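Local coordinates for protein putative branched-chain amino acid ABC transporter (PDB 3HUT) that probably binds branched-chain amino acids outside the cytoplasmic membrane and delivers them to an ABC transporter for uptake, at residues S53-F67 against D79-Y92. Sequence-based numbering, arbitrary orientation.
Sequences SRDDADQARTIARAF and DFSSTVSMAAGSIY
Val84 wedges between Ala60 and Asp55: with CG1 anti to its backbone N (chi1 177°), that methyl presses to 3.4 Å from Ala60 CB, tighter than usual for two carbons, and CG2 sits against Asp55 OD1 and carbonyl carbon. Ala64 continues the buried seam, its CB 4.1 Å from Ala88 CB and 3.6 Å from Tyr92 CZ. The Tyr92 hydroxyl reaches the edge of the Phe67 ring, near its plane, and hydrogen-bonds to Glu10 on strand 5-11. Helices 57-69 and 82-95, whose facing segments cross at -34° with axes 8.2 Å apart, pack on the parallel sheet in this lobe of the periplasmic-binding-protein fold. At their N-terminal ends Ser53 OG donates to the syn lone pair of Asp79 OD1 (2.9 Å), whose anti side takes Phe80 N; a water bridges this oxygen to Asp55 OD1. Were Asp79 cut back to an alanine, the Ser53 hydroxyl and Phe80 N would probably lose the acceptor they share. Ser81 OG donates to Asp55 OD1 while capping its helix at Val84 N. Toward solvent the fit loosens: Ile91 CD1 lies against Arg61 O and CB, and the Arg61 guanidinium lays one face over Ala87 CB, its NH1 paired with Asp58 OD1.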
# COMPACT_ATOMS: atom_id res chain seq x y z
N SER A 53 14.37 -15.30 0.96
CA SER A 53 15.29 -14.27 1.43
C SER A 53 15.42 -14.24 2.95
O SER A 53 16.36 -13.64 3.49
CB SER A 53 14.82 -12.90 0.96
OG SER A 53 13.68 -12.50 1.69
N ARG A 54 14.48 -14.88 3.64
CA ARG A 54 14.46 -14.92 5.10
C ARG A 54 14.39 -13.51 5.70
O ARG A 54 14.63 -13.32 6.89
CB ARG A 54 15.71 -15.62 5.64
CG ARG A 54 15.92 -17.02 5.10
CD ARG A 54 16.68 -17.88 6.10
NE ARG A 54 17.94 -17.26 6.52
CZ ARG A 54 19.01 -17.17 5.76
NH1 ARG A 54 18.99 -17.66 4.52
NH2 ARG A 54 20.11 -16.59 6.22
N ASP A 55 14.05 -12.53 4.86
CA ASP A 55 13.98 -11.14 5.29
C ASP A 55 15.34 -10.77 5.89
O ASP A 55 15.43 -10.05 6.89
CB ASP A 55 12.87 -10.92 6.33
CG ASP A 55 12.58 -9.44 6.55
OD1 ASP A 55 12.57 -8.69 5.55
OD2 ASP A 55 12.34 -9.02 7.70
N ASP A 56 16.39 -11.29 5.26
CA ASP A 56 17.76 -11.06 5.70
C ASP A 56 18.54 -10.35 4.59
O ASP A 56 18.62 -10.84 3.47
CB ASP A 56 18.42 -12.40 6.04
CG ASP A 56 19.85 -12.25 6.52
OD1 ASP A 56 20.75 -12.06 5.67
OD2 ASP A 56 20.06 -12.31 7.74
N ALA A 57 19.10 -9.19 4.92
CA ALA A 57 19.84 -8.40 3.94
C ALA A 57 20.95 -9.18 3.23
O ALA A 57 21.04 -9.16 2.00
CB ALA A 57 20.42 -7.16 4.60
N ASP A 58 21.79 -9.87 4.00
CA ASP A 58 22.87 -10.64 3.39
C ASP A 58 22.36 -11.75 2.49
O ASP A 58 22.96 -12.03 1.45
CB ASP A 58 23.80 -11.21 4.46
CG ASP A 58 24.56 -10.14 5.21
OD1 ASP A 58 25.09 -9.22 4.55
OD2 ASP A 58 24.63 -10.21 6.46
N GLN A 59 21.27 -12.39 2.88
CA GLN A 59 20.71 -13.47 2.08
C GLN A 59 20.15 -12.89 0.78
O GLN A 59 20.29 -13.48 -0.29
CB GLN A 59 19.61 -14.20 2.84
CG GLN A 59 19.06 -15.43 2.14
CD GLN A 59 20.14 -16.44 1.80
OE1 GLN A 59 20.58 -16.54 0.66
NE2 GLN A 59 20.57 -17.19 2.80
N ALA A 60 19.53 -11.72 0.89
CA ALA A 60 18.94 -11.04 -0.26
C ALA A 60 20.03 -10.68 -1.26
O ALA A 60 19.82 -10.70 -2.47
CB ALA A 60 18.20 -9.79 0.20
N ARG A 61 21.21 -10.33 -0.74
CA ARG A 61 22.32 -9.97 -1.61
C ARG A 61 22.83 -11.15 -2.42
O ARG A 61 23.11 -11.01 -3.62
CB ARG A 61 23.46 -9.35 -0.80
CG ARG A 61 23.11 -7.99 -0.21
CD ARG A 61 24.32 -7.30 0.40
NE ARG A 61 23.95 -6.05 1.05
CZ ARG A 61 23.69 -5.91 2.34
NH1 ARG A 61 23.77 -6.96 3.15
NH2 ARG A 61 23.33 -4.73 2.82
N THR A 62 22.95 -12.32 -1.81
CA THR A 62 23.42 -13.46 -2.57
C THR A 62 22.32 -13.89 -3.54
O THR A 62 22.60 -14.36 -4.64
CB THR A 62 23.90 -14.64 -1.67
OG1 THR A 62 23.15 -15.83 -1.95
CG2 THR A 62 23.79 -14.28 -0.21
N ILE A 63 21.06 -13.70 -3.15
CA ILE A 63 19.95 -14.05 -4.03
C ILE A 63 20.01 -13.16 -5.27
O ILE A 63 19.85 -13.63 -6.40
CB ILE A 63 18.58 -13.83 -3.36
CG1 ILE A 63 18.39 -14.82 -2.21
CG2 ILE A 63 17.46 -13.98 -4.39
CD1 ILE A 63 18.42 -16.27 -2.63
N ALA A 64 20.25 -11.86 -5.05
CA ALA A 64 20.32 -10.89 -6.14
C ALA A 64 21.45 -11.22 -7.11
O ALA A 64 21.27 -11.13 -8.33
CB ALA A 64 20.52 -9.49 -5.57
N ARG A 65 22.61 -11.60 -6.58
CA ARG A 65 23.75 -11.96 -7.42
C ARG A 65 23.34 -13.16 -8.28
O ARG A 65 23.63 -13.20 -9.48
CB ARG A 65 24.94 -12.39 -6.55
CG ARG A 65 24.82 -13.85 -6.12
CD ARG A 65 25.83 -14.32 -5.10
NE ARG A 65 25.39 -15.60 -4.54
CZ ARG A 65 25.15 -16.70 -5.25
NH1 ARG A 65 25.30 -16.68 -6.57
NH2 ARG A 65 24.75 -17.82 -4.65
N ALA A 66 22.66 -14.12 -7.66
CA ALA A 66 22.22 -15.33 -8.34
C ALA A 66 21.28 -15.05 -9.50
O ALA A 66 21.45 -15.60 -10.59
CB ALA A 66 21.56 -16.28 -7.33
N PHE A 67 20.28 -14.20 -9.28
CA PHE A 67 19.33 -13.85 -10.34
C PHE A 67 20.04 -13.11 -11.47
O PHE A 67 19.75 -13.33 -12.65
CB PHE A 67 18.21 -12.96 -9.80
CG PHE A 67 17.18 -13.69 -8.97
CD1 PHE A 67 16.90 -15.03 -9.20
CD2 PHE A 67 16.46 -13.01 -7.99
CE1 PHE A 67 15.90 -15.69 -8.47
CE2 PHE A 67 15.47 -13.65 -7.25
CZ PHE A 67 15.19 -14.99 -7.49
N ASP A 79 10.96 -8.75 -2.71
CA ASP A 79 10.90 -8.58 -1.29
C ASP A 79 10.00 -7.67 -0.52
O ASP A 79 9.64 -6.57 -0.89
CB ASP A 79 12.32 -8.43 -0.76
CG ASP A 79 12.81 -9.71 -0.07
OD1 ASP A 79 12.12 -10.14 0.88
OD2 ASP A 79 13.85 -10.29 -0.47
N PHE A 80 9.64 -8.25 0.61
CA PHE A 80 8.75 -7.70 1.58
C PHE A 80 9.13 -6.39 2.26
O PHE A 80 8.42 -5.39 2.14
CB PHE A 80 8.56 -8.79 2.61
CG PHE A 80 7.73 -8.37 3.71
CD1 PHE A 80 6.39 -8.12 3.49
CD2 PHE A 80 8.28 -8.15 4.96
CE1 PHE A 80 5.60 -7.63 4.50
CE2 PHE A 80 7.51 -7.66 5.98
CZ PHE A 80 6.16 -7.40 5.75
N SER A 81 10.23 -6.39 3.00
CA SER A 81 10.65 -5.18 3.72
C SER A 81 11.42 -4.20 2.86
O SER A 81 12.05 -4.58 1.87
CB SER A 81 11.51 -5.55 4.93
OG SER A 81 12.77 -6.06 4.51
N SER A 82 11.37 -2.93 3.25
CA SER A 82 12.09 -1.90 2.53
C SER A 82 13.59 -2.14 2.67
O SER A 82 14.34 -2.07 1.70
CB SER A 82 11.72 -0.51 3.08
OG SER A 82 10.43 -0.13 2.62
N THR A 83 14.02 -2.44 3.89
CA THR A 83 15.44 -2.69 4.16
C THR A 83 16.04 -3.78 3.28
O THR A 83 17.10 -3.60 2.69
CB THR A 83 15.69 -3.08 5.63
OG1 THR A 83 15.30 -2.00 6.48
CG2 THR A 83 17.16 -3.38 5.86
N VAL A 84 15.36 -4.91 3.19
CA VAL A 84 15.85 -6.01 2.38
C VAL A 84 15.71 -5.70 0.90
O VAL A 84 16.58 -6.04 0.10
CB VAL A 84 15.11 -7.32 2.74
CG1 VAL A 84 15.58 -8.45 1.84
CG2 VAL A 84 15.38 -7.67 4.20
N SER A 85 14.62 -5.04 0.52
CA SER A 85 14.42 -4.69 -0.88
C SER A 85 15.53 -3.76 -1.35
O SER A 85 16.00 -3.87 -2.47
CB SER A 85 13.06 -4.02 -1.07
OG SER A 85 12.01 -4.93 -0.78
N MSE A 86 15.95 -2.86 -0.47
CA MSE A 86 17.01 -1.92 -0.81
C MSE A 86 18.37 -2.60 -0.89
O MSE A 86 19.17 -2.31 -1.77
CB MSE A 86 17.03 -0.78 0.20
CG MSE A 86 15.77 0.07 0.14
SE MSE A 86 15.68 1.45 1.49
CE MSE A 86 17.03 2.64 0.79
N ALA A 87 18.64 -3.52 0.04
CA ALA A 87 19.90 -4.25 0.04
C ALA A 87 20.08 -4.95 -1.31
O ALA A 87 21.13 -4.85 -1.94
CB ALA A 87 19.90 -5.29 1.16
N ALA A 88 19.04 -5.64 -1.76
CA ALA A 88 19.11 -6.33 -3.05
C ALA A 88 19.03 -5.29 -4.17
O ALA A 88 19.66 -5.44 -5.22
CB ALA A 88 17.97 -7.33 -3.16
N GLY A 89 18.25 -4.24 -3.94
CA GLY A 89 18.08 -3.20 -4.93
C GLY A 89 19.39 -2.57 -5.40
O GLY A 89 19.55 -2.26 -6.58
N SER A 90 20.33 -2.38 -4.47
CA SER A 90 21.61 -1.77 -4.81
C SER A 90 22.33 -2.58 -5.89
O SER A 90 22.95 -2.02 -6.80
CB SER A 90 22.49 -1.66 -3.56
OG SER A 90 21.85 -0.86 -2.58
N ILE A 91 22.24 -3.90 -5.77
CA ILE A 91 22.85 -4.82 -6.73
C ILE A 91 22.11 -4.76 -8.07
O ILE A 91 22.73 -4.61 -9.12
CB ILE A 91 22.82 -6.26 -6.19
CG1 ILE A 91 23.78 -6.38 -5.00
CG2 ILE A 91 23.18 -7.25 -7.30
CD1 ILE A 91 23.74 -7.72 -4.30
N TYR A 92 20.79 -4.89 -8.02
CA TYR A 92 20.00 -4.84 -9.24
C TYR A 92 20.21 -3.54 -10.02
O TYR A 92 20.32 -3.56 -11.25
CB TYR A 92 18.52 -5.01 -8.91
CG TYR A 92 18.16 -6.35 -8.31
CD1 TYR A 92 18.67 -7.54 -8.85
CD2 TYR A 92 17.27 -6.44 -7.24
CE1 TYR A 92 18.29 -8.79 -8.33
CE2 TYR A 92 16.89 -7.67 -6.72
CZ TYR A 92 17.39 -8.84 -7.26
OH TYR A 92 17.00 -10.05 -6.74
O HOH W 1 11.67 -8.78 3.16
O HOH W 2 23.37 -4.18 -0.86